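Side-chain contacts in succinylglutamate desuccinylase/aspartoacylase (Ruegeria sp. TM1040, PDB 3NA6), which is probably a metal-dependent hydrolase that cleaves an N-acyl group from an amino acid, as its relatives succinylglutamate desuccinylase and aspartoacylase do: residues 50-55 / 231-236; 139-144 / 193-198; 172-177 / 205-210. All coordinates share one frame; numbering follows the deposited sequence.

Interaction 1 (50-55 / 231-236); sequences KTALLT and NVLIHF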
loop_
_atom_site.group_PDB
_atom_site.type_symbol
_atom_site.label_atom_id
_atom_site.label_comp_id
_atom_site.label_asym_id
_atom_site.label_seq_id
_atom_site.Cartn_x
_atom_site.Cartn_y
_atom_site.Cartn_z
ATOM N N LYS A 50 3.867 -17.328 -45.421
ATOM C CA LYS A 50 3.244 -17.515 -44.132
ATOM C C LYS A 50 3.148 -16.205 -43.348
ATOM O O LYS A 50 3.922 -15.233 -43.566
ATOM C CB LYS A 50 4.052 -18.507 -43.298
ATOM C CG LYS A 50 4.084 -19.955 -43.773
ATOM C CD LYS A 50 4.654 -20.817 -42.668
ATOM C CE LYS A 50 5.305 -22.078 -43.188
ATOM N NZ LYS A 50 4.346 -23.149 -43.472
ATOM N N THR A 51 2.179 -16.189 -42.431
ATOM C CA THR A 51 2.101 -15.178 -41.409
ATOM C C THR A 51 2.595 -15.812 -40.134
ATOM O O THR A 51 2.164 -16.915 -39.792
ATOM C CB THR A 51 0.665 -14.687 -41.192
ATOM O OG1 THR A 51 0.214 -13.984 -42.363
ATOM C CG2 THR A 51 0.604 -13.764 -39.915
ATOM N N ALA A 52 3.523 -15.134 -39.455
ATOM C CA ALA A 52 3.983 -15.533 -38.130
ATOM C C ALA A 52 3.531 -14.493 -37.115
ATOM O O ALA A 52 3.676 -13.278 -37.329
ATOM C CB ALA A 52 5.498 -15.700 -38.077
ATOM N N LEU A 53 2.988 -14.997 -36.008
ATOM C CA LEU A 53 2.636 -14.204 -34.858
ATOM C C LEU A 53 3.696 -14.404 -33.784
ATOM O O LEU A 53 3.894 -15.512 -33.257
ATOM C CB LEU A 53 1.255 -14.581 -34.351
ATOM C CG LEU A 53 0.667 -13.747 -33.189
ATOM C CD1 LEU A 53 0.513 -12.247 -33.551
ATOM C CD2 LEU A 53 -0.673 -14.347 -32.750
ATOM N N LEU A 54 4.370 -13.309 -33.463
ATOM C CA LEU A 54 5.577 -13.309 -32.619
ATOM C C LEU A 54 5.311 -12.510 -31.346
ATOM O O LEU A 54 4.986 -11.312 -31.412
ATOM C CB LEU A 54 6.769 -12.723 -33.371
ATOM C CG LEU A 54 6.950 -13.301 -34.795
ATOM C CD1 LEU A 54 7.897 -12.476 -35.576
ATOM C CD2 LEU A 54 7.384 -14.746 -34.687
ATOM N N THR A 55 5.412 -13.170 -30.206
ATOM C CA THR A 55 5.135 -12.506 -28.943
ATOM C C THR A 55 6.286 -12.640 -27.954
ATOM O O THR A 55 6.939 -13.687 -27.885
ATOM C CB THR A 55 3.865 -13.096 -28.316
ATOM O OG1 THR A 55 3.906 -14.536 -28.409
ATOM C CG2 THR A 55 2.620 -12.566 -29.032
ATOM N N ASN A 231 16.497 -17.735 -37.355
ATOM C CA ASN A 231 16.450 -19.110 -37.836
ATOM C C ASN A 231 15.039 -19.628 -38.110
ATOM O O ASN A 231 14.800 -20.188 -39.197
ATOM C CB ASN A 231 17.120 -20.077 -36.882
ATOM C CG ASN A 231 18.661 -20.048 -36.959
ATOM O OD1 ASN A 231 19.256 -19.439 -37.836
ATOM N ND2 ASN A 231 19.290 -20.712 -36.013
ATOM N N VAL A 232 14.115 -19.491 -37.145
ATOM C CA VAL A 232 12.768 -20.036 -37.375
ATOM C C VAL A 232 12.054 -19.259 -38.488
ATOM O O VAL A 232 11.315 -19.851 -39.282
ATOM C CB VAL A 232 11.900 -20.160 -36.096
ATOM C CG1 VAL A 232 12.597 -21.071 -35.079
ATOM C CG2 VAL A 232 11.591 -18.797 -35.497
ATOM N N LEU A 233 12.277 -17.947 -38.556
ATOM C CA LEU A 233 11.688 -17.161 -39.639
ATOM C C LEU A 233 12.207 -17.567 -41.040
ATOM O O LEU A 233 11.443 -17.519 -42.026
ATOM C CB LEU A 233 11.832 -15.651 -39.382
ATOM C CG LEU A 233 11.007 -15.080 -38.207
ATOM C CD1 LEU A 233 11.257 -13.573 -38.040
ATOM C CD2 LEU A 233 9.527 -15.390 -38.345
ATOM N N ILE A 234 13.469 -17.977 -41.132
ATOM C CA ILE A 234 14.005 -18.592 -42.366
ATOM C C ILE A 234 13.339 -19.971 -42.615
ATOM O O ILE A 234 12.910 -20.257 -43.730
ATOM C CB ILE A 234 15.545 -18.738 -42.325
ATOM C CG1 ILE A 234 16.213 -17.351 -42.338
ATOM C CG2 ILE A 234 16.061 -19.568 -43.552
ATOM C CD1 ILE A 234 17.765 -17.330 -41.976
ATOM N N HIS A 235 13.265 -20.802 -41.576
ATOM C CA HIS A 235 12.615 -22.124 -41.638
ATOM C C HIS A 235 11.170 -22.001 -42.160
ATOM O O HIS A 235 10.718 -22.820 -42.991
ATOM C CB HIS A 235 12.639 -22.761 -40.226
ATOM C CG HIS A 235 11.997 -24.124 -40.119
ATOM N ND1 HIS A 235 12.632 -25.287 -40.514
ATOM C CD2 HIS A 235 10.783 -24.501 -39.652
ATOM C CE1 HIS A 235 11.839 -26.318 -40.277
ATOM N NE2 HIS A 235 10.712 -25.871 -39.756
ATOM N N PHE A 236 10.465 -20.957 -41.707
ATOM C CA PHE A 236 9.081 -20.714 -42.124
ATOM C C PHE A 236 8.968 -19.998 -43.476
ATOM O O PHE A 236 7.852 -19.732 -43.949
ATOM C CB PHE A 236 8.326 -19.889 -41.059
ATOM C CG PHE A 236 8.170 -20.582 -39.708
ATOM C CD1 PHE A 236 7.846 -21.935 -39.622
ATOM C CD2 PHE A 236 8.290 -19.854 -38.533
ATOM C CE1 PHE A 236 7.659 -22.547 -38.381
ATOM C CE2 PHE A 236 8.107 -20.477 -37.288
ATOM C CZ PHE A 236 7.813 -21.827 -37.228
HETATM O O HOH W 1 6.594 -18.657 -46.094
#
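Lys-50 lies across Phe-236 at about a right angle. The aliphatic part of the lysine does the touching. Its CD comes within 4.1 Å of Phe-236 CB, and its CE is 3.5 Å from Phe-236 O. The chain runs nearly extended to CE and then bends at its last torsion (chi4 -82°), so that NZ turns off from the carbonyl. One water ties the two backbones together here. It accepts from Lys-50 N at 3.1 Å and donates to Phe-236 O at 2.7 Å. The bound calcium, at Thr-82 and Gly-237, is about 8 Å from the Lys-50 side chain.

Deeper in, the contact is purely apolar. Leu-233 does not aim its CB at the strand, but its CD2 branch reaches back to it. This methyl sits 4.0 Å from Ala-52 CB and 4.3 Å from Leu-54 CD2. One leucine branch thus meets two alternate residues on the same face of the strand.

The contact closes the C-terminal end of helix 219-235 onto strand 51-55. Leu-233 also reaches Leu-85 on strand 83-88, and Val-232 touches Val-142 on strand 140-143. Phe-236, just past the helix, packs on Val-140 of that strand and on Ala-174 of helix 165-178. Helix 219-235 thus lies over strands 83-88, 51-55 and 140-143, beside helix 165-178.

Interaction 2 (139-144 / 193-198); sequences DVAVDF and GMYDTA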
loop_
_atom_site.group_PDB
_atom_site.type_symbol
_atom_site.label_atom_id
_atom_site.label_comp_id
_atom_site.label_asym_id
_atom_site.label_seq_id
_atom_site.Cartn_x
_atom_site.Cartn_y
_atom_site.Cartn_z
ATOM N N ASP A 139 -0.226 -18.505 -39.505
ATOM C CA ASP A 139 0.085 -19.911 -39.776
ATOM C C ASP A 139 0.945 -20.546 -38.684
ATOM O O ASP A 139 0.823 -21.760 -38.373
ATOM C CB ASP A 139 0.777 -19.984 -41.128
ATOM C CG ASP A 139 -0.085 -19.404 -42.227
ATOM O OD1 ASP A 139 -1.152 -19.985 -42.494
ATOM O OD2 ASP A 139 0.265 -18.336 -42.766
ATOM N N VAL A 140 1.798 -19.722 -38.090
ATOM C CA VAL A 140 2.743 -20.189 -37.067
ATOM C C VAL A 140 2.843 -19.155 -35.971
ATOM O O VAL A 140 2.464 -17.981 -36.160
ATOM C CB VAL A 140 4.131 -20.473 -37.698
ATOM C CG1 VAL A 140 3.970 -21.474 -38.821
ATOM C CG2 VAL A 140 4.789 -19.179 -38.223
ATOM N N ALA A 141 3.307 -19.575 -34.804
ATOM C CA ALA A 141 3.507 -18.664 -33.665
ATOM C C ALA A 141 4.849 -18.941 -32.984
ATOM O O ALA A 141 5.256 -20.086 -32.853
ATOM C CB ALA A 141 2.382 -18.794 -32.636
ATOM N N VAL A 142 5.490 -17.873 -32.522
ATOM C CA VAL A 142 6.692 -17.937 -31.687
ATOM C C VAL A 142 6.426 -17.134 -30.439
ATOM O O VAL A 142 6.125 -15.942 -30.524
ATOM C CB VAL A 142 7.963 -17.396 -32.396
ATOM C CG1 VAL A 142 9.180 -17.618 -31.499
ATOM C CG2 VAL A 142 8.146 -18.072 -33.727
ATOM N N ASP A 143 6.443 -17.824 -29.293
ATOM C CA ASP A 143 6.157 -17.248 -27.987
ATOM C C ASP A 143 7.338 -17.457 -27.027
ATOM O O ASP A 143 7.587 -18.571 -26.573
ATOM C CB ASP A 143 4.872 -17.862 -27.385
ATOM C CG ASP A 143 4.392 -17.136 -26.116
ATOM O OD1 ASP A 143 4.313 -15.884 -26.067
ATOM O OD2 ASP A 143 4.088 -17.840 -25.142
ATOM N N PHE A 144 8.029 -16.367 -26.706
ATOM C CA PHE A 144 9.259 -16.389 -25.918
ATOM C C PHE A 144 8.932 -16.395 -24.443
ATOM O O PHE A 144 8.085 -15.618 -23.991
ATOM C CB PHE A 144 10.107 -15.128 -26.183
ATOM C CG PHE A 144 10.812 -15.125 -27.502
ATOM C CD1 PHE A 144 12.068 -15.656 -27.625
ATOM C CD2 PHE A 144 10.218 -14.569 -28.633
ATOM C CE1 PHE A 144 12.746 -15.618 -28.827
ATOM C CE2 PHE A 144 10.872 -14.549 -29.834
ATOM C CZ PHE A 144 12.149 -15.070 -29.936
ATOM N N GLY A 193 -5.898 -23.920 -20.792
ATOM C CA GLY A 193 -5.779 -22.466 -20.718
ATOM C C GLY A 193 -4.499 -21.827 -21.241
ATOM O O GLY A 193 -4.392 -20.611 -21.270
HETATM N N MSE A 194 -3.521 -22.638 -21.640
HETATM C CA MSE A 194 -2.270 -22.106 -22.122
HETATM C C MSE A 194 -2.318 -21.614 -23.577
HETATM O O MSE A 194 -3.057 -22.130 -24.428
HETATM C CB MSE A 194 -1.154 -23.118 -21.922
HETATM C CG MSE A 194 -0.624 -23.129 -20.474
HETATM SE SE MSE A 194 0.801 -24.396 -20.386
HETATM C CE MSE A 194 2.255 -23.325 -20.987
ATOM N N TYR A 195 -1.532 -20.575 -23.826
ATOM C CA TYR A 195 -1.326 -20.044 -25.148
ATOM C C TYR A 195 -0.839 -21.125 -26.092
ATOM O O TYR A 195 -1.358 -21.250 -27.179
ATOM C CB TYR A 195 -0.325 -18.904 -25.116
ATOM C CG TYR A 195 -0.196 -18.207 -26.442
ATOM C CD1 TYR A 195 -1.279 -17.602 -27.042
ATOM C CD2 TYR A 195 1.026 -18.142 -27.088
ATOM C CE1 TYR A 195 -1.144 -16.945 -28.259
ATOM C CE2 TYR A 195 1.158 -17.507 -28.294
ATOM C CZ TYR A 195 0.084 -16.900 -28.867
ATOM O OH TYR A 195 0.256 -16.271 -30.078
ATOM N N ASP A 196 0.135 -21.913 -25.665
ATOM C CA ASP A 196 0.666 -22.979 -26.511
ATOM C C ASP A 196 -0.448 -23.891 -27.002
ATOM O O ASP A 196 -0.470 -24.273 -28.164
ATOM C CB ASP A 196 1.682 -23.839 -25.771
ATOM C CG ASP A 196 2.904 -23.052 -25.262
ATOM O OD1 ASP A 196 3.248 -21.974 -25.805
ATOM O OD2 ASP A 196 3.536 -23.549 -24.306
ATOM N N THR A 197 -1.352 -24.256 -26.103
ATOM C CA THR A 197 -2.505 -25.094 -26.468
ATOM C C THR A 197 -3.428 -24.408 -27.489
ATOM O O THR A 197 -3.878 -25.030 -28.443
ATOM C CB THR A 197 -3.231 -25.547 -25.196
ATOM O OG1 THR A 197 -2.254 -26.093 -24.304
ATOM C CG2 THR A 197 -4.311 -26.592 -25.475
ATOM N N ALA A 198 -3.673 -23.118 -27.312
ATOM C CA ALA A 198 -4.485 -22.349 -28.242
ATOM C C ALA A 198 -3.933 -22.463 -29.678
ATOM O O ALA A 198 -4.694 -22.642 -30.629
ATOM C CB ALA A 198 -4.532 -20.868 -27.810
HETATM O O HOH W 2 2.801 -15.763 -30.583
HETATM O O HOH W 3 4.737 -20.256 -24.944
#
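Asp-143 and Tyr-195 make the main van der Waals contact. The carboxylate comes at the ring obliquely, with the two planes 67° apart. Asp-143 CG lies 3.6 Å from Tyr-195 CD2, and Asp-143 CB lies 3.8 Å from Tyr-195 CE2. Both side chains leave with CG anti to the backbone N (chi1 -171° for Asp-143, -173° for Tyr-195), and this brings them together. Farther along the ring, Tyr-195 OH stands 4.2 Å from Ala-141 CB. The Tyr-195 ring also meets Phe-91 edge-to-face and packs against Phe-114.

Water adds polar links. One molecule is 2.6 Å from Tyr-195 OH and gives a weak hydrogen bond to Val-142 O. Another is placed between Asp-143 OD2 and Asp-196 OD1, but its distances to both are so short that the details are doubtful.

Strand 140-143 lies in the middle of the mixed sheet, parallel to its neighbours 51-55 and 205-210. Asp-143 stands at its C-terminal end, where active sites of alpha/beta folds commonly lie. Nearby, His-59, Glu-62 and His-145 are grouped as if to bind a metal, consistent with the zinc site of this family, though none is modelled there.

Hydrogen bonds to residues outside the two segments hold the carboxylate. OD1 of Asp-143 pairs with Thr-55 OG1, while OD2 is bonded to Asn-58 ND2 and His-145 NE2. Replacing Asp-143 by an alanine would probably leave these three groups without their shared partner and His-145 freer to turn.

Two acidic groups also lie near each other without touching. Asp-143 OD2 is 4.3 Å from Asp-196 OD1.

Interaction 3 (172-177 / 205-210); sequences FAAMQA and VLVTTE
Val-207 meets Ala-174 through a single methyl. From its CB, which lies close to the side chain of Val-142 on strand 140-143, the residue splits into two branches. CG1 is anti to the backbone N (chi1 163°) and also lies beside Val-142. CG2, beside the backbone N, slants off the sheet toward the helix and ends 3.5 Å from Ala-174 CB. That is a close approach for two methyl groups.

Helix 165-178 is the crossover of a beta-alpha-beta unit. It links the adjacent parallel strands 156-160 and 182-186. Here it also covers strand 205-210, which runs antiparallel to 156-160 at its side. An alanine at the interface lets the helix backbone come near the sheet.

The same Ala-174 methyl touches a second valine two residues earlier on the strand. Val-205 CG1 is 3.8 Å from Ala-174 CB. Ala-174 therefore sits against two valine methyls from one face of the strand. Val-205 also touches Phe-236 and reaches along the helix to Leu-167 and Ala-170, while Val-207 packs on Phe-178 near the helix end. No hydrogen bond joins segments 172-177 and 205-210. The surface buried between them is small, 120 Å² with both sides summed.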
loop_
_atom_site.group_PDB
_atom_site.type_symbol
_atom_site.label_atom_id
_atom_site.label_comp_id
_atom_site.label_asym_id
_atom_site.label_seq_id
_atom_site.Cartn_x
_atom_site.Cartn_y
_atom_site.Cartn_z
ATOM N N PHE A 172 8.696 -30.089 -33.772
ATOM C CA PHE A 172 10.059 -30.553 -33.466
ATOM C C PHE A 172 11.103 -29.960 -34.441
ATOM O O PHE A 172 12.196 -29.502 -34.035
ATOM C CB PHE A 172 10.098 -32.093 -33.500
ATOM C CG PHE A 172 11.449 -32.682 -33.200
ATOM C CD1 PHE A 172 11.894 -32.832 -31.894
ATOM C CD2 PHE A 172 12.284 -33.072 -34.224
ATOM C CE1 PHE A 172 13.184 -33.359 -31.637
ATOM C CE2 PHE A 172 13.552 -33.605 -33.963
ATOM C CZ PHE A 172 13.992 -33.735 -32.676
ATOM N N ALA A 173 10.771 -29.984 -35.724
ATOM C CA ALA A 173 11.644 -29.436 -36.761
ATOM C C ALA A 173 11.858 -27.938 -36.548
ATOM O O ALA A 173 12.990 -27.440 -36.686
ATOM C CB ALA A 173 11.069 -29.708 -38.153
ATOM N N ALA A 174 10.794 -27.211 -36.191
ATOM C CA ALA A 174 10.917 -25.750 -35.963
ATOM C C ALA A 174 11.817 -25.455 -34.728
ATOM O O ALA A 174 12.576 -24.474 -34.697
ATOM C CB ALA A 174 9.525 -25.080 -35.836
HETATM N N MSE A 175 11.738 -26.337 -33.737
HETATM C CA MSE A 175 12.511 -26.199 -32.503
HETATM C C MSE A 175 13.971 -26.462 -32.795
HETATM O O MSE A 175 14.828 -25.716 -32.318
HETATM C CB MSE A 175 11.960 -27.150 -31.417
HETATM C CG MSE A 175 12.722 -27.126 -30.071
HETATM SE SE MSE A 175 14.281 -28.282 -30.110
HETATM C CE MSE A 175 13.252 -29.947 -29.900
ATOM N N GLN A 176 14.270 -27.520 -33.565
ATOM C CA GLN A 176 15.632 -27.741 -34.025
ATOM C C GLN A 176 16.202 -26.557 -34.803
ATOM O O GLN A 176 17.380 -26.232 -34.612
ATOM C CB GLN A 176 15.761 -28.980 -34.906
ATOM C CG GLN A 176 15.483 -30.270 -34.191
ATOM C CD GLN A 176 15.901 -31.465 -35.018
ATOM O OE1 GLN A 176 15.637 -31.546 -36.229
ATOM N NE2 GLN A 176 16.561 -32.397 -34.373
ATOM N N ALA A 177 15.409 -25.953 -35.700
ATOM C CA ALA A 177 15.887 -24.791 -36.457
ATOM C C ALA A 177 16.274 -23.649 -35.510
ATOM O O ALA A 177 17.246 -22.956 -35.765
ATOM C CB ALA A 177 14.836 -24.286 -37.445
ATOM N N VAL A 205 1.946 -24.774 -35.943
ATOM C CA VAL A 205 3.257 -24.895 -35.329
ATOM C C VAL A 205 3.485 -23.784 -34.311
ATOM O O VAL A 205 3.215 -22.597 -34.572
ATOM C CB VAL A 205 4.405 -24.865 -36.383
ATOM C CG1 VAL A 205 5.755 -24.731 -35.702
ATOM C CG2 VAL A 205 4.371 -26.116 -37.195
ATOM N N LEU A 206 3.956 -24.190 -33.139
ATOM C CA LEU A 206 4.298 -23.292 -32.075
ATOM C C LEU A 206 5.778 -23.508 -31.741
ATOM O O LEU A 206 6.218 -24.653 -31.614
ATOM C CB LEU A 206 3.449 -23.547 -30.818
ATOM C CG LEU A 206 4.041 -22.779 -29.616
ATOM C CD1 LEU A 206 3.342 -21.420 -29.428
ATOM C CD2 LEU A 206 4.064 -23.632 -28.375
ATOM N N VAL A 207 6.519 -22.405 -31.604
ATOM C CA VAL A 207 7.923 -22.417 -31.151
ATOM C C VAL A 207 7.935 -21.702 -29.811
ATOM O O VAL A 207 7.361 -20.611 -29.665
ATOM C CB VAL A 207 8.816 -21.686 -32.199
ATOM C CG1 VAL A 207 10.164 -21.291 -31.629
ATOM C CG2 VAL A 207 8.946 -22.549 -33.431
ATOM N N THR A 208 8.481 -22.346 -28.798
ATOM C CA THR A 208 8.537 -21.749 -27.480
ATOM C C THR A 208 9.916 -21.952 -26.873
ATOM O O THR A 208 10.700 -22.792 -27.328
ATOM C CB THR A 208 7.385 -22.213 -26.545
ATOM O OG1 THR A 208 7.359 -21.396 -25.361
ATOM C CG2 THR A 208 7.498 -23.690 -26.160
ATOM N N THR A 209 10.224 -21.140 -25.871
ATOM C CA THR A 209 11.529 -21.159 -25.230
ATOM C C THR A 209 11.499 -21.023 -23.696
ATOM O O THR A 209 10.472 -20.654 -23.070
ATOM C CB THR A 209 12.321 -19.954 -25.693
ATOM O OG1 THR A 209 11.731 -18.782 -25.126
ATOM C CG2 THR A 209 12.334 -19.798 -27.192
ATOM N N GLU A 210 12.657 -21.274 -23.102
ATOM C CA GLU A 210 13.019 -20.722 -21.781
ATOM C C GLU A 210 14.463 -20.270 -21.911
ATOM O O GLU A 210 15.336 -21.114 -21.956
ATOM C CB GLU A 210 12.917 -21.780 -20.673
ATOM C CG GLU A 210 11.489 -22.214 -20.318
ATOM C CD GLU A 210 10.718 -21.174 -19.519
ATOM O OE1 GLU A 210 11.268 -20.093 -19.247
ATOM O OE2 GLU A 210 9.565 -21.445 -19.146
#

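In the fold
The three contacts lie 10 to 12 Å apart, centre to centre, around the middle of one mixed sheet. Strands 51-55, 140-143 and 205-210 are neighbours in it, in that order. Interactions 1 and 3 cover one face, with helices 219-235 and 165-178 side by side. Interaction 2 lies on the opposite face, with helix 195-200. Along the chain, interactions 2 and 3 alternate, and both are nested inside the span closed by interaction 1. The sheet is thus sandwiched between helices, and all six segments belong to the succinylglutamate desuccinylase/aspartoacylase catalytic domain. Interactions 1 and 2 meet at the C-terminal ends of their strands, close to what may be the metal site.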